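Local coordinates for putative solute-binding component of ABC transporter (Clostridium phytofermentans, PDB 4YS6), which probably captures sugars for import as the solute-binding component of an ABC transporter and binds beta-D-glucopyranose, at residues 48-53 with 292-297; 121-126 with 296-301; 42-47 with 97-102. All coordinates share one frame; numbering follows the deposited sequence.

Contact 1 (48-53 with 292-297). With NA (sodium ion), chain I; BGC (beta-D-glucopyranose), chain D.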
loop_
_atom_site.group_PDB
_atom_site.type_symbol
_atom_site.label_atom_id
_atom_site.label_comp_id
_atom_site.label_asym_id
_atom_site.label_seq_id
_atom_site.Cartn_x
_atom_site.Cartn_y
_atom_site.Cartn_z
ATOM N N LEU A 48 -11.044 0.368 -1.319
ATOM C CA LEU A 48 -9.703 0.151 -1.832
ATOM C C LEU A 48 -9.565 -1.365 -1.918
ATOM O O LEU A 48 -9.796 -2.070 -0.939
ATOM C CB LEU A 48 -8.664 0.776 -0.915
ATOM C CG LEU A 48 -8.691 2.307 -0.852
ATOM C CD1 LEU A 48 -7.899 2.835 0.300
ATOM C CD2 LEU A 48 -8.172 2.895 -2.140
ATOM N N GLN A 49 -9.255 -1.888 -3.097
ATOM C CA GLN A 49 -9.601 -3.269 -3.371
ATOM C C GLN A 49 -8.976 -4.286 -2.433
ATOM O O GLN A 49 -9.662 -5.196 -1.969
ATOM C CB GLN A 49 -9.212 -3.657 -4.789
ATOM C CG GLN A 49 -9.842 -4.967 -5.240
ATOM C CD GLN A 49 -9.047 -5.605 -6.369
ATOM O OE1 GLN A 49 -9.013 -5.103 -7.485
ATOM N NE2 GLN A 49 -8.403 -6.706 -6.069
ATOM N N ARG A 50 -7.680 -4.163 -2.180
ATOM C CA ARG A 50 -6.956 -5.256 -1.550
ATOM C C ARG A 50 -7.554 -5.680 -0.205
ATOM O O ARG A 50 -7.527 -6.871 0.137
ATOM C CB ARG A 50 -5.457 -4.917 -1.362
ATOM C CG ARG A 50 -5.152 -3.789 -0.435
ATOM C CD ARG A 50 -3.691 -3.807 -0.016
ATOM N NE ARG A 50 -3.402 -4.892 0.921
ATOM C CZ ARG A 50 -2.235 -5.029 1.554
ATOM N NH1 ARG A 50 -1.232 -4.208 1.301
ATOM N NH2 ARG A 50 -2.048 -6.011 2.431
ATOM N N TRP A 51 -8.122 -4.743 0.539
ATOM C CA TRP A 51 -8.560 -5.023 1.919
ATOM C C TRP A 51 -9.724 -5.980 1.935
ATOM O O TRP A 51 -9.947 -6.656 2.936
ATOM C CB TRP A 51 -8.905 -3.730 2.668
ATOM C CG TRP A 51 -7.790 -2.755 2.555
ATOM C CD1 TRP A 51 -7.778 -1.628 1.792
ATOM C CD2 TRP A 51 -6.481 -2.841 3.154
ATOM N NE1 TRP A 51 -6.564 -1.005 1.871
ATOM C CE2 TRP A 51 -5.741 -1.739 2.683
ATOM C CE3 TRP A 51 -5.865 -3.747 4.028
ATOM C CZ2 TRP A 51 -4.426 -1.502 3.081
ATOM C CZ3 TRP A 51 -4.548 -3.513 4.397
ATOM C CH2 TRP A 51 -3.849 -2.403 3.931
ATOM N N ASN A 52 -10.447 -6.077 0.815
ATOM C CA ASN A 52 -11.463 -7.121 0.665
ATOM C C ASN A 52 -10.827 -8.505 0.730
ATOM O O ASN A 52 -11.334 -9.417 1.397
ATOM C CB ASN A 52 -12.217 -6.945 -0.639
ATOM C CG ASN A 52 -13.052 -5.674 -0.653
ATOM O OD1 ASN A 52 -14.149 -5.633 -0.108
ATOM N ND2 ASN A 52 -12.536 -4.639 -1.261
ATOM N N GLN A 53 -9.700 -8.645 0.049
ATOM C CA GLN A 53 -8.963 -9.902 0.050
ATOM C C GLN A 53 -8.245 -10.117 1.376
ATOM O O GLN A 53 -8.256 -11.225 1.905
ATOM C CB GLN A 53 -7.974 -9.947 -1.102
ATOM C CG GLN A 53 -8.606 -10.266 -2.463
ATOM C CD GLN A 53 -9.266 -9.071 -3.082
ATOM O OE1 GLN A 53 -8.594 -8.107 -3.433
ATOM N NE2 GLN A 53 -10.592 -9.109 -3.206
ATOM N N LYS A 292 1.578 -8.228 -4.239
ATOM C CA LYS A 292 1.688 -8.531 -2.836
ATOM C C LYS A 292 0.586 -9.550 -2.498
ATOM O O LYS A 292 -0.608 -9.240 -2.465
ATOM C CB LYS A 292 1.564 -7.248 -1.998
ATOM C CG LYS A 292 2.543 -6.150 -2.427
ATOM C CD LYS A 292 2.720 -5.052 -1.404
ATOM C CE LYS A 292 1.436 -4.305 -1.075
ATOM N NZ LYS A 292 1.808 -3.124 -0.235
ATOM N N ASP A 293 0.984 -10.797 -2.301
ATOM C CA ASP A 293 -0.003 -11.863 -2.159
ATOM C C ASP A 293 -0.614 -11.780 -0.752
ATOM O O ASP A 293 0.019 -12.194 0.227
ATOM C CB ASP A 293 0.638 -13.232 -2.408
ATOM C CG ASP A 293 -0.385 -14.348 -2.518
ATOM O OD1 ASP A 293 -1.491 -14.231 -1.937
ATOM O OD2 ASP A 293 -0.091 -15.361 -3.187
ATOM N N THR A 294 -1.825 -11.231 -0.657
ATOM C CA THR A 294 -2.454 -11.051 0.658
ATOM C C THR A 294 -2.702 -12.372 1.377
ATOM O O THR A 294 -2.858 -12.389 2.598
ATOM C CB THR A 294 -3.800 -10.285 0.571
ATOM O OG1 THR A 294 -4.758 -10.993 -0.231
ATOM C CG2 THR A 294 -3.588 -8.920 -0.006
ATOM N N ARG A 295 -2.755 -13.487 0.640
ATOM C CA ARG A 295 -2.968 -14.772 1.277
ATOM C C ARG A 295 -1.756 -15.133 2.128
ATOM O O ARG A 295 -1.872 -15.756 3.196
ATOM C CB ARG A 295 -3.207 -15.853 0.231
ATOM C CG ARG A 295 -4.372 -15.603 -0.660
ATOM C CD ARG A 295 -4.400 -16.641 -1.760
ATOM N NE ARG A 295 -3.247 -16.463 -2.643
ATOM C CZ ARG A 295 -3.060 -17.148 -3.762
ATOM N NH1 ARG A 295 -3.934 -18.060 -4.126
ATOM N NH2 ARG A 295 -1.996 -16.913 -4.501
ATOM N N THR A 296 -0.579 -14.760 1.623
ATOM C CA THR A 296 0.683 -15.018 2.308
ATOM C C THR A 296 0.809 -14.178 3.555
ATOM O O THR A 296 1.241 -14.659 4.607
ATOM C CB THR A 296 1.878 -14.715 1.393
ATOM O OG1 THR A 296 1.772 -15.530 0.223
ATOM C CG2 THR A 296 3.198 -15.011 2.097
ATOM N N LEU A 297 0.458 -12.906 3.424
ATOM C CA LEU A 297 0.474 -12.009 4.577
ATOM C C LEU A 297 -0.469 -12.544 5.654
ATOM O O LEU A 297 -0.088 -12.632 6.827
ATOM C CB LEU A 297 0.087 -10.588 4.168
ATOM C CG LEU A 297 0.070 -9.543 5.281
ATOM C CD1 LEU A 297 1.385 -9.505 6.002
ATOM C CD2 LEU A 297 -0.243 -8.166 4.680
HETATM NA NA NA I . -14.151 -10.025 0.980
HETATM C C2 BGC D . -0.892 -0.605 1.320
HETATM C C3 BGC D . -1.035 -0.615 -0.167
HETATM C C4 BGC D . -2.330 -0.082 -0.617
HETATM C C5 BGC D . -2.635 1.259 -0.025
HETATM C C6 BGC D . -4.045 1.744 -0.289
HETATM C C1 BGC D . -1.058 0.837 1.839
HETATM O O1 BGC D . -0.970 0.918 3.123
HETATM O O2 BGC D . 0.394 -1.087 1.689
HETATM O O3 BGC D . -0.859 -2.019 -0.595
HETATM O O4 BGC D . -2.354 0.112 -2.053
HETATM O O5 BGC D . -2.469 1.153 1.421
HETATM O O6 BGC D . -5.009 0.731 -0.046
HETATM O O HOH W 1 -15.364 -7.977 1.252
HETATM O O HOH W 2 -14.379 -10.263 -1.388
HETATM O O HOH W 3 -14.291 -9.568 3.390
#
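The guanidinium of R50 meets L297 at its rim, where CD2 of L297 lies in the plane of the group, 3.6 Å from NH2. The glucose hydroxyl O3 shares that plane at NH1. One face of the guanidinium is covered by the indole of W51, whose CH2 lies 3.8 Å above the plane, over the centre of the group; in return, R50 CG lies over a face of the indole, displaced toward the rim. T294 CG2 and K292 CE approach the guanidinium obliquely.

R50 gets there with CG held between its backbone N and carbonyl carbon (chi1 64°) and a bend at chi3. NH1 donates to glucose O3 at 2.9 Å and 159°. K292 NZ reaches the same oxygen at 2.9 Å, with a weaker bond to O2, while W51 NE1, at the indole edge, donates to O6 at 3.0 Å. O3 is therefore gripped by two cationic groups, and R50 NH1 and K292 NZ come within 3.6 Å of each other. Salt bridges from R50 to D54 and D124 probably offset this concentration of charge, and K292 NZ also bonds Q271.

Away from the glucose, T294 OG1 rests 3.5 Å from Q53 CB and bonds the hydroxyl of Y353. D293 caps the helix that begins at T294, accepting from R295 N, and R295 grips its carboxylate side-on through NE and NH2. Farther out, the carbonyl oxygen of N52, S56 and three waters bind a sodium ion.

The start of helix 50-64 and the residues leading into helix 294-309 thus meet at the glucose. Strand 119-123 touches both helices through Y123, which meets R50, W51 and L297, and strand 135-139 adds A137 and F139 against L297.

Contact 2 (121-126 with 296-301). With BGC (beta-D-glucopyranose), chain D.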
loop_
_atom_site.group_PDB
_atom_site.type_symbol
_atom_site.label_atom_id
_atom_site.label_comp_id
_atom_site.label_asym_id
_atom_site.label_seq_id
_atom_site.Cartn_x
_atom_site.Cartn_y
_atom_site.Cartn_z
ATOM N N ILE A 121 -1.699 -6.851 16.779
ATOM C CA ILE A 121 -0.861 -7.028 15.597
ATOM C C ILE A 121 -1.239 -5.930 14.619
ATOM O O ILE A 121 -2.402 -5.793 14.235
ATOM C CB ILE A 121 -1.047 -8.435 14.960
ATOM C CG1 ILE A 121 -0.640 -9.533 15.946
ATOM C CG2 ILE A 121 -0.232 -8.556 13.702
ATOM C CD1 ILE A 121 -0.964 -10.922 15.486
ATOM N N ALA A 122 -0.258 -5.122 14.245
ATOM C CA ALA A 122 -0.440 -4.128 13.180
ATOM C C ALA A 122 -0.368 -4.861 11.861
ATOM O O ALA A 122 0.636 -5.519 11.568
ATOM C CB ALA A 122 0.612 -3.078 13.236
ATOM N N TYR A 123 -1.433 -4.752 11.074
ATOM C CA TYR A 123 -1.572 -5.449 9.815
ATOM C C TYR A 123 -1.292 -4.488 8.671
ATOM O O TYR A 123 -2.044 -3.537 8.475
ATOM C CB TYR A 123 -2.998 -6.020 9.663
ATOM C CG TYR A 123 -3.181 -6.888 8.443
ATOM C CD1 TYR A 123 -3.417 -6.334 7.197
ATOM C CD2 TYR A 123 -3.116 -8.262 8.548
ATOM C CE1 TYR A 123 -3.558 -7.139 6.069
ATOM C CE2 TYR A 123 -3.253 -9.075 7.451
ATOM C CZ TYR A 123 -3.475 -8.525 6.220
ATOM O OH TYR A 123 -3.619 -9.359 5.139
ATOM N N ASP A 124 -0.209 -4.772 7.944
ATOM C CA ASP A 124 0.255 -4.073 6.745
ATOM C C ASP A 124 0.762 -2.658 6.983
ATOM O O ASP A 124 1.856 -2.317 6.491
ATOM C CB ASP A 124 -0.805 -4.029 5.663
ATOM C CG ASP A 124 -0.211 -3.629 4.335
ATOM O OD1 ASP A 124 0.314 -4.512 3.604
ATOM O OD2 ASP A 124 -0.173 -2.415 4.064
ATOM N N ARG A 125 -0.021 -1.857 7.700
ATOM C CA ARG A 125 0.342 -0.496 8.089
ATOM C C ARG A 125 0.773 -0.444 9.536
ATOM O O ARG A 125 0.149 -1.058 10.391
ATOM C CB ARG A 125 -0.845 0.441 7.904
ATOM C CG ARG A 125 -1.342 0.465 6.458
ATOM C CD ARG A 125 -2.699 1.126 6.389
ATOM N NE ARG A 125 -3.121 1.343 4.995
ATOM C CZ ARG A 125 -4.261 1.935 4.641
ATOM N NH1 ARG A 125 -5.123 2.335 5.554
ATOM N NH2 ARG A 125 -4.545 2.129 3.362
ATOM N N LEU A 126 1.827 0.293 9.832
ATOM C CA LEU A 126 2.309 0.345 11.195
ATOM C C LEU A 126 1.457 1.317 12.052
ATOM O O LEU A 126 1.100 2.411 11.619
ATOM C CB LEU A 126 3.784 0.722 11.198
ATOM C CG LEU A 126 4.503 0.665 12.544
ATOM C CD1 LEU A 126 4.468 -0.719 13.154
ATOM C CD2 LEU A 126 5.938 1.179 12.407
ATOM N N THR A 296 -0.579 -14.760 1.623
ATOM C CA THR A 296 0.683 -15.018 2.308
ATOM C C THR A 296 0.809 -14.178 3.555
ATOM O O THR A 296 1.241 -14.659 4.607
ATOM C CB THR A 296 1.878 -14.715 1.393
ATOM O OG1 THR A 296 1.772 -15.530 0.223
ATOM C CG2 THR A 296 3.198 -15.011 2.097
ATOM N N LEU A 297 0.458 -12.906 3.424
ATOM C CA LEU A 297 0.474 -12.009 4.577
ATOM C C LEU A 297 -0.469 -12.544 5.654
ATOM O O LEU A 297 -0.088 -12.632 6.827
ATOM C CB LEU A 297 0.087 -10.588 4.168
ATOM C CG LEU A 297 0.070 -9.543 5.281
ATOM C CD1 LEU A 297 1.385 -9.505 6.002
ATOM C CD2 LEU A 297 -0.243 -8.166 4.680
ATOM N N ALA A 298 -1.687 -12.918 5.263
ATOM C CA ALA A 298 -2.653 -13.461 6.210
ATOM C C ALA A 298 -2.107 -14.716 6.878
ATOM O O ALA A 298 -2.265 -14.888 8.088
ATOM C CB ALA A 298 -3.976 -13.749 5.546
ATOM N N SER A 299 -1.440 -15.573 6.111
ATOM C CA SER A 299 -0.858 -16.788 6.665
ATOM C C SER A 299 0.168 -16.474 7.749
ATOM O O SER A 299 0.203 -17.127 8.797
ATOM C CB SER A 299 -0.210 -17.623 5.549
ATOM O OG SER A 299 0.377 -18.782 6.119
ATOM N N GLN A 300 0.984 -15.457 7.514
ATOM C CA GLN A 300 2.020 -15.085 8.462
ATOM C C GLN A 300 1.375 -14.521 9.722
ATOM O O GLN A 300 1.813 -14.814 10.843
ATOM C CB GLN A 300 2.986 -14.078 7.855
ATOM C CG GLN A 300 3.882 -14.678 6.810
ATOM C CD GLN A 300 4.656 -15.873 7.342
ATOM O OE1 GLN A 300 4.466 -17.001 6.894
ATOM N NE2 GLN A 300 5.505 -15.633 8.320
ATOM N N VAL A 301 0.316 -13.734 9.547
ATOM C CA VAL A 301 -0.376 -13.188 10.712
ATOM C C VAL A 301 -1.016 -14.297 11.553
ATOM O O VAL A 301 -0.928 -14.279 12.801
ATOM C CB VAL A 301 -1.409 -12.157 10.286
ATOM C CG1 VAL A 301 -2.327 -11.771 11.460
ATOM C CG2 VAL A 301 -0.681 -10.954 9.759
HETATM C C2 BGC D . -0.892 -0.605 1.320
HETATM C C3 BGC D . -1.035 -0.615 -0.167
HETATM C C4 BGC D . -2.330 -0.082 -0.617
HETATM C C5 BGC D . -2.635 1.259 -0.025
HETATM C C6 BGC D . -4.045 1.744 -0.289
HETATM C C1 BGC D . -1.058 0.837 1.839
HETATM O O1 BGC D . -0.970 0.918 3.123
HETATM O O2 BGC D . 0.394 -1.087 1.689
HETATM O O3 BGC D . -0.859 -2.019 -0.595
HETATM O O4 BGC D . -2.354 0.112 -2.053
HETATM O O5 BGC D . -2.469 1.153 1.421
HETATM O O6 BGC D . -5.009 0.731 -0.046
#
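Strand 121-123 and helix 296-301 run antiparallel, at 179° with axes 10.7 Å apart, so that I121 comes opposite V301 and D124 opposite L297. Beyond Y123 the strand ends in a tight bend. D124 adopts a positive phi (68°), and R125 N bonds Y123 O at 2.7 Å, the closure of a classic gamma turn.

The aromatic ring of Y123 fills the middle of the interface. Its CG is anti to the backbone N (chi1 -174°), which carries the ring to the helix although the bond to CB does not aim there. L297 CD2 meets the phenol end obliquely, 3.6 Å from CZ, while V301 CG2 lies along the CD2–CE2 side, 3.8 Å from CD2; neither methyl sits squarely on a face or an edge. I121 CD1 adds a looser apolar touch on V301. The Y123 hydroxyl is hydrogen-bonded to D54 of helix 50-64, which gives this otherwise apolar layer one satisfied polar end.

Past the ring the chemistry changes. D124 OD1, which R50 engages, lies 3.8 Å from L297 CD2, while OD2 accepts from glucose O2 at 2.8 Å. R125, extended from CG to NE, donates twice to the sugar: NE to O1 at 2.9 Å, and NH2 to the ring oxygen O5. Its NH1 is held by S100 O. The bend therefore delivers two consecutive pocket residues from the C-terminal end of a sheet strand, the end at which type I periplasmic binding proteins hold their ligand.

Within the sheet, strand 119-123 bonds through its backbone to strands 95-98 and 135-139. V97 and A137 from these two neighbours also pack on V301, so this one residue of helix 294-309 touches all three strands.

Contact 3 (42-47 with 97-102)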
loop_
_atom_site.group_PDB
_atom_site.type_symbol
_atom_site.label_atom_id
_atom_site.label_comp_id
_atom_site.label_asym_id
_atom_site.label_seq_id
_atom_site.Cartn_x
_atom_site.Cartn_y
_atom_site.Cartn_z
ATOM N N ALA A 42 -9.745 -5.709 12.091
ATOM C CA ALA A 42 -10.232 -4.399 11.709
ATOM C C ALA A 42 -9.566 -3.943 10.411
ATOM O O ALA A 42 -8.351 -3.733 10.373
ATOM C CB ALA A 42 -9.972 -3.388 12.816
HETATM N N MSE A 43 -10.365 -3.777 9.362
HETATM C CA MSE A 43 -9.858 -3.375 8.044
HETATM C C MSE A 43 -10.322 -1.948 7.721
HETATM O O MSE A 43 -11.349 -1.503 8.240
HETATM C CB MSE A 43 -10.346 -4.352 6.956
HETATM C CG MSE A 43 -9.859 -5.790 7.126
HETATM SE SE MSE A 43 -8.006 -5.873 6.569
HETATM C CE MSE A 43 -7.244 -6.783 8.104
ATOM N N PRO A 44 -9.560 -1.218 6.897
ATOM C CA PRO A 44 -9.875 0.211 6.731
ATOM C C PRO A 44 -11.097 0.522 5.885
ATOM O O PRO A 44 -11.897 1.363 6.291
ATOM C CB PRO A 44 -8.615 0.783 6.058
ATOM C CG PRO A 44 -7.944 -0.398 5.423
ATOM C CD PRO A 44 -8.258 -1.564 6.310
ATOM N N THR A 45 -11.252 -0.154 4.756
ATOM C CA THR A 45 -12.330 0.140 3.839
ATOM C C THR A 45 -12.431 -0.962 2.814
ATOM O O THR A 45 -11.451 -1.641 2.557
ATOM C CB THR A 45 -12.104 1.473 3.133
ATOM O OG1 THR A 45 -13.188 1.736 2.253
ATOM C CG2 THR A 45 -10.806 1.440 2.324
ATOM N N LYS A 46 -13.618 -1.126 2.233
ATOM C CA LYS A 46 -13.821 -2.017 1.085
ATOM C C LYS A 46 -13.634 -1.299 -0.246
ATOM O O LYS A 46 -13.650 -1.938 -1.301
ATOM C CB LYS A 46 -15.233 -2.615 1.124
ATOM C CG LYS A 46 -15.432 -3.625 2.221
ATOM C CD LYS A 46 -16.841 -4.205 2.152
ATOM C CE LYS A 46 -17.066 -5.214 3.267
ATOM N NZ LYS A 46 -18.470 -5.710 3.318
ATOM N N ASP A 47 -13.433 0.016 -0.204
ATOM C CA ASP A 47 -13.425 0.838 -1.429
ATOM C C ASP A 47 -12.032 0.873 -2.051
ATOM O O ASP A 47 -11.853 1.352 -3.164
ATOM C CB ASP A 47 -13.902 2.259 -1.140
ATOM C CG ASP A 47 -15.379 2.318 -0.743
ATOM O OD1 ASP A 47 -16.201 1.595 -1.353
ATOM O OD2 ASP A 47 -15.714 3.084 0.186
ATOM N N VAL A 97 -6.189 -7.777 15.355
ATOM C CA VAL A 97 -5.424 -7.595 14.139
ATOM C C VAL A 97 -5.962 -6.350 13.469
ATOM O O VAL A 97 -7.132 -6.336 13.058
ATOM C CB VAL A 97 -5.553 -8.793 13.211
ATOM C CG1 VAL A 97 -4.802 -8.532 11.915
ATOM C CG2 VAL A 97 -5.039 -10.053 13.902
ATOM N N ILE A 98 -5.138 -5.298 13.358
ATOM C CA ILE A 98 -5.643 -3.995 12.935
ATOM C C ILE A 98 -4.884 -3.421 11.778
ATOM O O ILE A 98 -3.678 -3.215 11.861
ATOM C CB ILE A 98 -5.608 -2.956 14.096
ATOM C CG1 ILE A 98 -6.475 -3.435 15.251
ATOM C CG2 ILE A 98 -6.061 -1.587 13.615
ATOM C CD1 ILE A 98 -6.294 -2.658 16.471
ATOM N N ALA A 99 -5.611 -3.152 10.696
ATOM C CA ALA A 99 -5.096 -2.412 9.558
ATOM C C ALA A 99 -5.653 -0.986 9.656
ATOM O O ALA A 99 -6.795 -0.723 9.283
ATOM C CB ALA A 99 -5.495 -3.067 8.260
ATOM N N SER A 100 -4.862 -0.089 10.222
ATOM C CA SER A 100 -5.335 1.231 10.614
ATOM C C SER A 100 -5.505 2.170 9.432
ATOM O O SER A 100 -4.772 2.095 8.445
ATOM C CB SER A 100 -4.363 1.842 11.630
ATOM O OG SER A 100 -3.100 2.028 11.059
ATOM N N ILE A 101 -6.494 3.055 9.529
ATOM C CA ILE A 101 -6.682 4.094 8.525
ATOM C C ILE A 101 -5.608 5.144 8.712
ATOM O O ILE A 101 -4.866 5.467 7.776
ATOM C CB ILE A 101 -8.066 4.720 8.629
ATOM C CG1 ILE A 101 -9.144 3.659 8.360
ATOM C CG2 ILE A 101 -8.230 5.842 7.609
ATOM C CD1 ILE A 101 -10.486 4.069 8.818
ATOM N N GLU A 102 -5.527 5.658 9.937
ATOM C CA GLU A 102 -4.532 6.649 10.315
ATOM C C GLU A 102 -3.672 6.062 11.428
ATOM O O GLU A 102 -4.177 5.723 12.486
ATOM C CB GLU A 102 -5.192 7.945 10.781
ATOM C CG GLU A 102 -5.789 8.750 9.645
ATOM C CD GLU A 102 -6.343 10.093 10.101
ATOM O OE1 GLU A 102 -6.106 10.476 11.270
ATOM O OE2 GLU A 102 -7.014 10.765 9.286
#
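Residues 42-43 and 97-98 form a parallel strand pairing inside the mixed sheet of the glucose-binding protein's N-terminal lobe, and the loops that follow each strand stay in touch as they approach the pocket. A42 and I98 make the beta bridge. A42 N donates to V97 O at 2.9 Å, and A42 O receives A99 N at 2.8 Å, so A42 is held through both its N and its O by the residues before and after its partner I98. On the same face of the sheet A42 CB and I98 CG1 come to 4.3 Å, under M88 and I85 of helix 78-90.

Selenomethionine M43 leaves the strand pointing away, but its chain bends at chi2 (-76°) and again at chi3, which brings SE and CE alongside the methyl of A99, each at 4.1 Å. W51 of helix 50-64 packs against M43, P44 and A99 alike. P44 packs its ring against the 99-101 loop: CD lies 3.7 Å from A99 CB, and CB meets I101 CG1 at the same distance. Just after P44, T45 OG1 accepts from D47 N to form an ST turn, which shapes the loop before helix 50-64.

The proline probably helps to end the pairing here. In the parallel pattern the next donor to A99 O would be the nitrogen of residue 44, but P44 has no N-H, and its CD sits 3.4 Å from that oxygen instead. A99 O bonds Q81 NE2, and Q81 OE1 takes I101 N, so the amide of Q81 satisfies the edge where the strands part. The contact thus passes from backbone bonding to apolar packing, with hydrogen bonding handed over to a side chain of helix 78-90.

In the fold
All three contacts belong to one lobe of a periplasmic binding protein fold, with centres 10 to 12 Å apart. Contact 3 pairs strands 38-43 and 95-98, and strand 119-123 of contact 2 is the next strand in that sheet, bonded to I98. Contacts 1 and 2 share T296 and L297 of helix 294-309 and are joined by the R50–D124 salt bridge. Along the chain, contact 3 closes before contact 2 opens, whereas contact 1 starts inside contact 3 and ends on the same helix as contact 2. The loops and helix start at this end of the sheet thereby place R50, W51, D124, R125 and K292 around one glucose.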